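Local coordinates for protein guanylate kinase (Stenotrophomonas maltophilia, PDB 6WCT) that catalyses the ATP-dependent phosphorylation of GMP to GDP and is probably essential for recycling GMP and, indirectly, cGMP, at residues A20-G32 and V105-I119. Sequence-based numbering, arbitrary orientation.
Sequences ARGTLYIVAAPSG and VEPQLAAGQDVLLEI. With 5GP (guanosine-5'-monophosphate), chain E; PO4 (phosphate ion), chain F.
L24, Y25 and I26 pair with V115, L116 and L117 as neighbouring parallel strands in the central sheet of a P-loop kinase fold. Backbone hydrogen bonds zip the pair from V115 N to T23 O through to V27 N on L117 O. On one face L24 is the main bump: with CG anti to its backbone N (chi1 -169°), CD1 drops into a hollow between V115 CB, L117 CG and V105 CG1, and CD2 meets L109 CD1 at 4.0 Å, the two leucines crossing at about a right angle. Further along, I26 CG2 rests on I119 CG1 at 3.8 Å, and helix 121-130 covers both. On the other face L116 CG touches Y25 CB, while L116 CD1 meets V27 CG2. The Y25 ring turns its edge to D114 OD2; Y25 OH is hydrogen-bonded to S202 OG. Before strand 114-117, helix 106-110 ends in a Schellman motif with G112 as C-prime residue, and L109 O takes both G112 N and G22 N. The R21 chain bends at chi3, and a guanidinium face lies over L109 CB, NH2 3.5 Å from L109 CD1. D114 OD1 accepts T23 N at 2.7 Å from above the carboxylate plane. The strands lead to the GMP site: I119 CG2 lies 3.5 Å from guanine C6, and S31 OG of the P-loop hydrogen-bonds GMP O2P. Between the strand ends one water accepts from A29 N and donates weakly to I119 O.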
loop_
_atom_site.group_PDB
_atom_site.type_symbol
_atom_site.label_atom_id
_atom_site.label_comp_id
_atom_site.label_asym_id
_atom_site.label_seq_id
_atom_site.Cartn_x
_atom_site.Cartn_y
_atom_site.Cartn_z
ATOM N N ALA A 20 -12.582 -15.219 -9.342
ATOM C CA ALA A 20 -11.334 -14.499 -9.081
ATOM C C ALA A 20 -10.720 -14.938 -7.750
ATOM O O ALA A 20 -11.408 -14.991 -6.732
ATOM C CB ALA A 20 -11.570 -13.001 -9.090
ATOM N N ARG A 21 -9.437 -15.293 -7.773
ATOM C CA ARG A 21 -8.782 -15.810 -6.580
ATOM C C ARG A 21 -8.643 -14.753 -5.483
ATOM O O ARG A 21 -8.484 -13.559 -5.744
ATOM C CB ARG A 21 -7.423 -16.397 -6.952
ATOM C CG ARG A 21 -7.484 -17.857 -7.427
ATOM C CD ARG A 21 -6.082 -18.423 -7.653
ATOM N NE ARG A 21 -5.239 -18.359 -6.458
ATOM C CZ ARG A 21 -4.932 -19.383 -5.664
ATOM N NH1 ARG A 21 -5.393 -20.599 -5.911
ATOM N NH2 ARG A 21 -4.144 -19.171 -4.610
ATOM N N GLY A 22 -8.706 -15.222 -4.237
ATOM C CA GLY A 22 -8.484 -14.361 -3.095
ATOM C C GLY A 22 -7.039 -13.935 -2.950
ATOM O O GLY A 22 -6.119 -14.573 -3.460
ATOM N N THR A 23 -6.841 -12.811 -2.259
ATOM C CA THR A 23 -5.501 -12.330 -1.955
ATOM C C THR A 23 -5.006 -12.887 -0.624
ATOM O O THR A 23 -5.756 -12.990 0.354
ATOM C CB THR A 23 -5.461 -10.802 -1.931
ATOM O OG1 THR A 23 -6.017 -10.302 -3.147
ATOM C CG2 THR A 23 -4.031 -10.293 -1.776
ATOM N N LEU A 24 -3.727 -13.238 -0.599
ATOM C CA LEU A 24 -3.067 -13.794 0.569
ATOM C C LEU A 24 -2.253 -12.706 1.252
ATOM O O LEU A 24 -1.460 -12.016 0.603
ATOM C CB LEU A 24 -2.176 -14.969 0.171
ATOM C CG LEU A 24 -1.601 -15.839 1.284
ATOM C CD1 LEU A 24 -2.726 -16.331 2.222
ATOM C CD2 LEU A 24 -0.871 -17.028 0.668
ATOM N N TYR A 25 -2.493 -12.527 2.538
ATOM C CA TYR A 25 -1.834 -11.526 3.369
ATOM C C TYR A 25 -0.997 -12.221 4.425
ATOM O O TYR A 25 -1.411 -13.251 4.964
ATOM C CB TYR A 25 -2.861 -10.618 4.052
ATOM C CG TYR A 25 -3.696 -9.831 3.078
ATOM C CD1 TYR A 25 -3.249 -8.615 2.578
ATOM C CD2 TYR A 25 -4.900 -10.331 2.604
ATOM C CE1 TYR A 25 -4.006 -7.889 1.682
ATOM C CE2 TYR A 25 -5.658 -9.615 1.694
ATOM C CZ TYR A 25 -5.205 -8.393 1.241
ATOM O OH TYR A 25 -5.941 -7.673 0.324
ATOM N N ILE A 26 0.195 -11.683 4.694
ATOM C CA ILE A 26 1.018 -12.148 5.803
ATOM C C ILE A 26 1.301 -10.963 6.708
ATOM O O ILE A 26 1.751 -9.915 6.232
ATOM C CB ILE A 26 2.342 -12.782 5.340
ATOM C CG1 ILE A 26 2.087 -13.972 4.428
ATOM C CG2 ILE A 26 3.159 -13.239 6.551
ATOM C CD1 ILE A 26 3.366 -14.673 3.999
ATOM N N VAL A 27 1.042 -11.127 8.001
ATOM C CA VAL A 27 1.428 -10.142 9.009
ATOM C C VAL A 27 2.346 -10.865 9.992
ATOM O O VAL A 27 1.920 -11.811 10.670
ATOM C CB VAL A 27 0.226 -9.525 9.744
ATOM C CG1 VAL A 27 0.726 -8.530 10.779
ATOM C CG2 VAL A 27 -0.743 -8.884 8.783
ATOM N N ALA A 28 3.601 -10.424 10.065
ATOM C CA ALA A 28 4.580 -11.031 10.942
ATOM C C ALA A 28 5.022 -10.034 11.999
ATOM O O ALA A 28 5.038 -8.822 11.772
ATOM C CB ALA A 28 5.797 -11.486 10.178
ATOM N N ALA A 29 5.440 -10.566 13.124
ATOM C CA ALA A 29 5.889 -9.780 14.262
ATOM C C ALA A 29 6.401 -10.746 15.311
ATOM O O ALA A 29 5.841 -11.841 15.453
ATOM C CB ALA A 29 4.745 -8.945 14.842
ATOM N N PRO A 30 7.416 -10.384 16.087
ATOM C CA PRO A 30 7.731 -11.203 17.257
ATOM C C PRO A 30 6.538 -11.176 18.194
ATOM O O PRO A 30 5.819 -10.178 18.277
ATOM C CB PRO A 30 8.949 -10.502 17.866
ATOM C CG PRO A 30 8.799 -9.048 17.434
ATOM C CD PRO A 30 8.198 -9.136 16.040
ATOM N N SER A 31 6.344 -12.273 18.920
ATOM C CA SER A 31 5.304 -12.302 19.939
ATOM C C SER A 31 5.558 -11.203 20.961
ATOM O O SER A 31 6.706 -10.873 21.274
ATOM C CB SER A 31 5.251 -13.668 20.615
ATOM O OG SER A 31 4.697 -14.636 19.737
ATOM N N GLY A 32 4.472 -10.611 21.457
ATOM C CA GLY A 32 4.572 -9.515 22.395
ATOM C C GLY A 32 4.729 -8.146 21.764
ATOM O O GLY A 32 4.867 -7.159 22.499
ATOM N N VAL A 105 -6.116 -22.554 3.789
ATOM C CA VAL A 105 -5.692 -21.481 2.893
ATOM C C VAL A 105 -6.067 -21.790 1.455
ATOM O O VAL A 105 -6.774 -21.011 0.805
ATOM C CB VAL A 105 -4.177 -21.232 2.998
ATOM C CG1 VAL A 105 -3.725 -20.238 1.935
ATOM C CG2 VAL A 105 -3.851 -20.692 4.339
ATOM N N GLU A 106 -5.549 -22.908 0.941
ATOM C CA GLU A 106 -5.658 -23.196 -0.488
ATOM C C GLU A 106 -7.097 -23.256 -0.983
ATOM O O GLU A 106 -7.383 -22.655 -2.033
ATOM C CB GLU A 106 -4.893 -24.485 -0.808
ATOM C CG GLU A 106 -3.373 -24.371 -0.668
ATOM C CD GLU A 106 -2.649 -25.631 -1.120
ATOM O OE1 GLU A 106 -3.329 -26.638 -1.394
ATOM O OE2 GLU A 106 -1.403 -25.619 -1.200
ATOM N N PRO A 107 -8.036 -23.946 -0.320
ATOM C CA PRO A 107 -9.433 -23.894 -0.795
ATOM C C PRO A 107 -10.048 -22.508 -0.708
ATOM O O PRO A 107 -10.750 -22.084 -1.631
ATOM C CB PRO A 107 -10.153 -24.894 0.117
ATOM C CG PRO A 107 -9.086 -25.797 0.607
ATOM C CD PRO A 107 -7.882 -24.925 0.771
ATOM N N GLN A 108 -9.813 -21.797 0.396
ATOM C CA GLN A 108 -10.345 -20.447 0.551
ATOM C C GLN A 108 -9.859 -19.533 -0.572
ATOM O O GLN A 108 -10.662 -18.864 -1.231
ATOM C CB GLN A 108 -9.943 -19.897 1.926
ATOM C CG GLN A 108 -10.637 -20.595 3.103
ATOM C CD GLN A 108 -9.970 -21.914 3.467
ATOM O OE1 GLN A 108 -9.204 -22.472 2.676
ATOM N NE2 GLN A 108 -10.274 -22.433 4.656
ATOM N N LEU A 109 -8.544 -19.489 -0.805
ATOM C CA LEU A 109 -8.016 -18.668 -1.893
ATOM C C LEU A 109 -8.595 -19.089 -3.232
ATOM O O LEU A 109 -8.915 -18.242 -4.072
ATOM C CB LEU A 109 -6.495 -18.743 -1.947
ATOM C CG LEU A 109 -5.687 -18.142 -0.816
ATOM C CD1 LEU A 109 -4.221 -18.299 -1.172
ATOM C CD2 LEU A 109 -6.054 -16.672 -0.641
ATOM N N ALA A 110 -8.709 -20.396 -3.457
ATOM C CA ALA A 110 -9.277 -20.869 -4.709
ATOM C C ALA A 110 -10.740 -20.470 -4.831
ATOM O O ALA A 110 -11.224 -20.237 -5.942
ATOM C CB ALA A 110 -9.121 -22.386 -4.813
ATOM N N ALA A 111 -11.440 -20.326 -3.709
ATOM C CA ALA A 111 -12.841 -19.931 -3.716
ATOM C C ALA A 111 -13.026 -18.419 -3.677
ATOM O O ALA A 111 -14.151 -17.950 -3.484
ATOM C CB ALA A 111 -13.581 -20.577 -2.540
ATOM N N GLY A 112 -11.954 -17.650 -3.837
ATOM C CA GLY A 112 -12.073 -16.207 -3.840
ATOM C C GLY A 112 -12.077 -15.571 -2.472
ATOM O O GLY A 112 -12.378 -14.376 -2.357
ATOM N N GLN A 113 -11.725 -16.323 -1.439
ATOM C CA GLN A 113 -11.687 -15.810 -0.082
ATOM C C GLN A 113 -10.285 -15.298 0.231
ATOM O O GLN A 113 -9.304 -16.024 0.035
ATOM C CB GLN A 113 -12.092 -16.914 0.900
ATOM C CG GLN A 113 -11.850 -16.590 2.363
ATOM C CD GLN A 113 -12.826 -15.571 2.916
ATOM O OE1 GLN A 113 -14.047 -15.765 2.880
ATOM N NE2 GLN A 113 -12.291 -14.458 3.410
ATOM N N ASP A 114 -10.192 -14.040 0.685
ATOM C CA ASP A 114 -8.921 -13.517 1.170
ATOM C C ASP A 114 -8.566 -14.156 2.507
ATOM O O ASP A 114 -9.438 -14.407 3.348
ATOM C CB ASP A 114 -8.952 -11.991 1.317
ATOM C CG ASP A 114 -9.101 -11.265 -0.013
ATOM O OD1 ASP A 114 -9.058 -11.923 -1.074
ATOM O OD2 ASP A 114 -9.207 -10.021 0.007
ATOM N N VAL A 115 -7.270 -14.395 2.706
ATOM C CA VAL A 115 -6.759 -15.099 3.874
ATOM C C VAL A 115 -5.549 -14.352 4.403
ATOM O O VAL A 115 -4.693 -13.901 3.631
ATOM C CB VAL A 115 -6.393 -16.566 3.557
ATOM C CG1 VAL A 115 -5.853 -17.256 4.811
ATOM C CG2 VAL A 115 -7.595 -17.307 3.046
ATOM N N LEU A 116 -5.499 -14.203 5.717
ATOM C CA LEU A 116 -4.386 -13.583 6.418
ATOM C C LEU A 116 -3.684 -14.640 7.267
ATOM O O LEU A 116 -4.342 -15.366 8.013
ATOM C CB LEU A 116 -4.885 -12.422 7.271
ATOM C CG LEU A 116 -3.871 -11.554 8.007
ATOM C CD1 LEU A 116 -4.518 -10.265 8.403
ATOM C CD2 LEU A 116 -3.345 -12.262 9.263
ATOM N N LEU A 117 -2.362 -14.753 7.116
ATOM C CA LEU A 117 -1.530 -15.670 7.894
ATOM C C LEU A 117 -0.653 -14.880 8.861
ATOM O O LEU A 117 -0.011 -13.909 8.453
ATOM C CB LEU A 117 -0.636 -16.514 6.979
ATOM C CG LEU A 117 -1.289 -17.270 5.819
ATOM C CD1 LEU A 117 -0.262 -18.038 4.972
ATOM C CD2 LEU A 117 -2.427 -18.208 6.314
ATOM N N GLU A 118 -0.563 -15.339 10.116
ATOM C CA GLU A 118 0.326 -14.751 11.120
ATOM C C GLU A 118 1.454 -15.750 11.320
ATOM O O GLU A 118 1.333 -16.687 12.111
ATOM C CB GLU A 118 -0.407 -14.470 12.427
ATOM C CG GLU A 118 -1.538 -13.501 12.249
ATOM C CD GLU A 118 -2.261 -13.155 13.560
ATOM O OE1 GLU A 118 -3.465 -12.881 13.500
ATOM O OE2 GLU A 118 -1.642 -13.185 14.639
ATOM N N ILE A 119 2.551 -15.575 10.571
ATOM C CA ILE A 119 3.606 -16.582 10.543
ATOM C C ILE A 119 4.978 -15.927 10.561
ATOM O O ILE A 119 5.127 -14.742 10.270
ATOM C CB ILE A 119 3.462 -17.489 9.309
ATOM C CG1 ILE A 119 3.662 -16.652 8.050
ATOM C CG2 ILE A 119 2.055 -18.194 9.328
ATOM C CD1 ILE A 119 3.489 -17.446 6.745
HETATM P P 5GP E . 4.489 -17.938 19.515
HETATM O O1P 5GP E . 2.982 -17.999 19.530
HETATM O O2P 5GP E . 5.111 -17.001 20.549
HETATM O O3P 5GP E . 5.173 -19.280 19.592
HETATM O "O5'" 5GP E . 4.920 -17.412 18.095
HETATM C "C5'" 5GP E . 6.238 -17.608 17.625
HETATM C "C4'" 5GP E . 6.328 -17.235 16.177
HETATM O "O4'" 5GP E . 5.742 -18.298 15.380
HETATM C "C3'" 5GP E . 5.560 -15.953 15.803
HETATM O "O3'" 5GP E . 6.336 -15.161 14.912
HETATM C "C2'" 5GP E . 4.360 -16.482 15.032
HETATM O "O2'" 5GP E . 3.827 -15.590 14.079
HETATM C "C1'" 5GP E . 4.958 -17.713 14.379
HETATM N N9 5GP E . 3.968 -18.668 13.910
HETATM C C8 5GP E . 2.683 -18.799 14.369
HETATM N N7 5GP E . 1.952 -19.593 13.634
HETATM C C5 5GP E . 2.813 -20.024 12.637
HETATM C C6 5GP E . 2.585 -20.852 11.524
HETATM O O6 5GP E . 1.520 -21.381 11.213
HETATM N N1 5GP E . 3.714 -20.994 10.734
HETATM C C2 5GP E . 4.927 -20.402 10.984
HETATM N N2 5GP E . 5.910 -20.622 10.101
HETATM N N3 5GP E . 5.152 -19.619 12.035
HETATM C C4 5GP E . 4.063 -19.470 12.807
HETATM P P PO4 F . 0.820 -10.902 20.208
HETATM O O1 PO4 F . 0.712 -10.880 18.701
HETATM O O2 PO4 F . -0.557 -10.670 20.769
HETATM O O3 PO4 F . 1.716 -9.796 20.729
HETATM O O4 PO4 F . 1.360 -12.251 20.627
HETATM O O HOH W 1 -5.464 -22.555 -3.624
HETATM O O HOH W 2 -9.036 -9.090 -2.376
HETATM O O HOH W 3 5.491 -13.524 12.806
#